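Local coordinates for protein dephospho-CoA kinase (Campylobacter jejuni subsp. jejuni serotype O:2, PDB 4ZO4) that probably phosphorylates the 3'-hydroxyl of dephospho-coenzyme A with ATP, the last step of coenzyme A biosynthesis, at residues 54-62 with 73-84. Residues are numbered along the deposited sequence; the frame is centred on the assembly and turned at random.
Sequences FSPFSLKNL and ILGEIVFNNKEA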
# COMPACT_ATOMS: atom_id res chain seq x y z
N PHE A 54 -16.58 14.48 -6.73
CA PHE A 54 -15.79 13.89 -7.83
C PHE A 54 -15.76 14.65 -9.16
O PHE A 54 -14.83 14.49 -9.93
CB PHE A 54 -16.25 12.47 -8.08
CG PHE A 54 -15.84 11.54 -7.00
CD1 PHE A 54 -14.56 11.04 -6.96
CD2 PHE A 54 -16.71 11.22 -5.99
CE1 PHE A 54 -14.15 10.19 -5.95
CE2 PHE A 54 -16.31 10.37 -4.97
CZ PHE A 54 -15.03 9.87 -4.95
N SER A 55 -16.79 15.45 -9.43
CA SER A 55 -16.82 16.26 -10.65
C SER A 55 -15.52 17.02 -10.89
O SER A 55 -15.08 17.08 -12.03
CB SER A 55 -18.01 17.22 -10.67
OG SER A 55 -17.94 18.19 -9.65
N PRO A 56 -14.88 17.57 -9.84
CA PRO A 56 -13.58 18.23 -10.15
C PRO A 56 -12.44 17.35 -10.71
O PRO A 56 -11.35 17.86 -10.95
CB PRO A 56 -13.13 18.85 -8.80
CG PRO A 56 -14.00 18.26 -7.75
CD PRO A 56 -15.29 17.81 -8.44
N PHE A 57 -12.67 16.04 -10.86
CA PHE A 57 -11.67 15.13 -11.42
C PHE A 57 -11.85 14.89 -12.91
O PHE A 57 -10.96 14.35 -13.57
CB PHE A 57 -11.70 13.79 -10.72
CG PHE A 57 -11.21 13.83 -9.32
CD1 PHE A 57 -9.85 13.81 -9.06
CD2 PHE A 57 -12.09 13.88 -8.26
CE1 PHE A 57 -9.38 13.84 -7.76
CE2 PHE A 57 -11.64 13.89 -6.95
CZ PHE A 57 -10.29 13.88 -6.70
N SER A 58 -13.02 15.27 -13.43
CA SER A 58 -13.35 15.02 -14.81
C SER A 58 -14.03 16.25 -15.38
O SER A 58 -14.53 17.09 -14.64
CB SER A 58 -14.28 13.82 -14.93
OG SER A 58 -14.73 13.64 -16.26
N LEU A 59 -14.00 16.35 -16.70
CA LEU A 59 -14.78 17.34 -17.44
C LEU A 59 -16.14 16.74 -17.74
O LEU A 59 -17.09 17.47 -18.05
CB LEU A 59 -14.08 17.71 -18.76
CG LEU A 59 -12.70 18.38 -18.66
CD1 LEU A 59 -12.18 18.73 -20.06
CD2 LEU A 59 -12.73 19.62 -17.77
N LYS A 60 -16.24 15.42 -17.63
CA LYS A 60 -17.46 14.70 -17.98
C LYS A 60 -18.49 14.87 -16.89
O LYS A 60 -18.27 15.62 -15.93
CB LYS A 60 -17.15 13.21 -18.22
CG LYS A 60 -16.05 12.97 -19.25
CD LYS A 60 -16.30 13.69 -20.59
CE LYS A 60 -15.06 13.73 -21.47
NZ LYS A 60 -14.10 14.79 -21.06
N ASN A 61 -19.63 14.21 -17.05
CA ASN A 61 -20.66 14.29 -16.05
C ASN A 61 -20.74 12.98 -15.33
O ASN A 61 -20.69 11.92 -15.94
CB ASN A 61 -22.01 14.66 -16.65
CG ASN A 61 -22.94 15.27 -15.62
OD1 ASN A 61 -23.28 14.63 -14.61
ND2 ASN A 61 -23.34 16.52 -15.84
N LEU A 62 -20.85 13.07 -14.02
CA LEU A 62 -21.05 11.90 -13.21
C LEU A 62 -22.49 11.47 -13.28
O LEU A 62 -22.77 10.28 -13.41
CB LEU A 62 -20.65 12.19 -11.77
CG LEU A 62 -19.17 11.95 -11.62
CD1 LEU A 62 -18.67 12.64 -10.37
CD2 LEU A 62 -18.87 10.45 -11.58
N ILE A 73 -17.83 6.06 -15.64
CA ILE A 73 -17.02 7.24 -15.40
C ILE A 73 -16.41 7.24 -13.99
O ILE A 73 -15.19 7.44 -13.85
CB ILE A 73 -17.85 8.52 -15.65
CG1 ILE A 73 -18.29 8.57 -17.12
CG2 ILE A 73 -17.05 9.77 -15.32
CD1 ILE A 73 -19.23 9.72 -17.45
N LEU A 74 -17.21 6.99 -12.96
CA LEU A 74 -16.69 7.05 -11.59
C LEU A 74 -15.54 6.08 -11.42
O LEU A 74 -14.51 6.44 -10.81
CB LEU A 74 -17.77 6.72 -10.56
CG LEU A 74 -17.30 6.65 -9.10
CD1 LEU A 74 -17.02 8.04 -8.56
CD2 LEU A 74 -18.36 5.97 -8.25
N GLY A 75 -15.70 4.85 -11.92
CA GLY A 75 -14.60 3.89 -11.94
C GLY A 75 -13.38 4.31 -12.77
O GLY A 75 -12.24 3.96 -12.43
N GLU A 76 -13.58 5.05 -13.85
CA GLU A 76 -12.44 5.57 -14.60
C GLU A 76 -11.72 6.60 -13.76
O GLU A 76 -10.49 6.67 -13.79
CB GLU A 76 -12.87 6.18 -15.93
CG GLU A 76 -13.38 5.11 -16.90
CD GLU A 76 -13.91 5.66 -18.23
OE1 GLU A 76 -14.39 4.83 -19.03
OE2 GLU A 76 -13.86 6.89 -18.46
N ILE A 77 -12.47 7.40 -13.01
CA ILE A 77 -11.86 8.44 -12.21
C ILE A 77 -10.95 7.81 -11.15
O ILE A 77 -9.78 8.16 -11.04
CB ILE A 77 -12.92 9.33 -11.52
CG1 ILE A 77 -13.57 10.27 -12.51
CG2 ILE A 77 -12.30 10.13 -10.40
CD1 ILE A 77 -14.63 11.14 -11.88
N VAL A 78 -11.51 6.85 -10.41
CA VAL A 78 -10.79 6.24 -9.28
C VAL A 78 -9.70 5.29 -9.79
O VAL A 78 -8.74 5.01 -9.09
CB VAL A 78 -11.73 5.50 -8.26
CG1 VAL A 78 -12.58 6.49 -7.49
CG2 VAL A 78 -12.61 4.47 -8.94
N PHE A 79 -9.86 4.76 -10.98
CA PHE A 79 -8.76 3.99 -11.54
C PHE A 79 -7.61 4.95 -11.93
O PHE A 79 -6.45 4.66 -11.65
CB PHE A 79 -9.21 3.15 -12.74
CG PHE A 79 -8.08 2.42 -13.41
CD1 PHE A 79 -7.49 1.30 -12.81
CD2 PHE A 79 -7.58 2.87 -14.63
CE1 PHE A 79 -6.42 0.65 -13.42
CE2 PHE A 79 -6.51 2.22 -15.25
CZ PHE A 79 -5.93 1.11 -14.64
N ASN A 80 -7.93 6.10 -12.52
CA ASN A 80 -6.91 7.10 -12.92
C ASN A 80 -6.37 7.99 -11.82
O ASN A 80 -5.40 8.71 -12.04
CB ASN A 80 -7.47 8.04 -13.98
CG ASN A 80 -7.89 7.31 -15.22
OD1 ASN A 80 -7.34 6.25 -15.56
ND2 ASN A 80 -8.90 7.84 -15.89
N ASN A 81 -7.00 7.98 -10.65
CA ASN A 81 -6.64 8.94 -9.62
C ASN A 81 -6.65 8.31 -8.26
O ASN A 81 -7.69 7.80 -7.79
CB ASN A 81 -7.62 10.10 -9.68
CG ASN A 81 -7.11 11.29 -8.95
OD1 ASN A 81 -7.07 11.31 -7.72
ND2 ASN A 81 -6.73 12.32 -9.70
N LYS A 82 -5.49 8.34 -7.63
CA LYS A 82 -5.26 7.81 -6.28
C LYS A 82 -6.08 8.57 -5.22
O LYS A 82 -6.61 7.98 -4.27
CB LYS A 82 -3.76 7.90 -5.97
CG LYS A 82 -3.22 6.95 -4.90
CD LYS A 82 -1.69 6.96 -4.91
CE LYS A 82 -1.09 6.09 -3.81
NZ LYS A 82 0.40 6.01 -3.90
N GLU A 83 -6.19 9.86 -5.38
CA GLU A 83 -6.88 10.70 -4.43
C GLU A 83 -8.36 10.40 -4.51
O GLU A 83 -9.04 10.35 -3.49
CB GLU A 83 -6.62 12.19 -4.73
CG GLU A 83 -7.26 13.16 -3.74
CD GLU A 83 -7.56 14.53 -4.34
OE1 GLU A 83 -6.71 15.04 -5.10
OE2 GLU A 83 -8.64 15.09 -4.04
N ALA A 84 -8.86 10.20 -5.73
CA ALA A 84 -10.29 9.89 -5.94
C ALA A 84 -10.61 8.56 -5.30
O ALA A 84 -11.60 8.41 -4.63
CB ALA A 84 -10.61 9.84 -7.40
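Phe57 faces Ile77 with their CA atoms 6.7 Å apart, where the 3-10 turn 55-57 and the loop after it run beside helix 71-80 and the start of helix 82-109. No hydrogen bond joins the two segments, and the contact is mainly apolar. Phe54 is a knob among Leu74, Ile77, Val78 and Ala84. Leu74 CD1 lies over one face of the Phe54 ring, 4.0 Å from its centroid, in a CH-pi contact. Ala84 O sits at the ring edge, 3.4 Å from Phe54 CE1. The Phe57 ring takes Ala84 CB over one face, 4.1 Å from its centroid. Phe57 CB rests on Ile77 CG2 at 3.7 Å. The Asn81 amide crosses beside CD1 and CE1 of Phe57, its plane turned 69° from the ring. With CG swung away from the backbone N (chi1 -163°), this amide reaches the ring while Asn81 OD1 caps helix 82-109, accepting from Ala84 N at 2.9 Å and, weakly, from Glu83 N. Glu83 OE2 meets the Phe57 edge, but its carboxylate is held by Arg161 and Ser164 of the second subunit. At the other end, Leu62 CD2 packs on Leu74 CB at 4.0 Å. Ser58 OG accepts from Lys60 N in an ST turn, and Ser58 CB meets Ile77 CD1. The contact thus closes the loop leaving helix 47-54 onto the junction of helices 71-80 and 82-109, with Leu88 of helix 82-109 touching both Phe54 and Leu74.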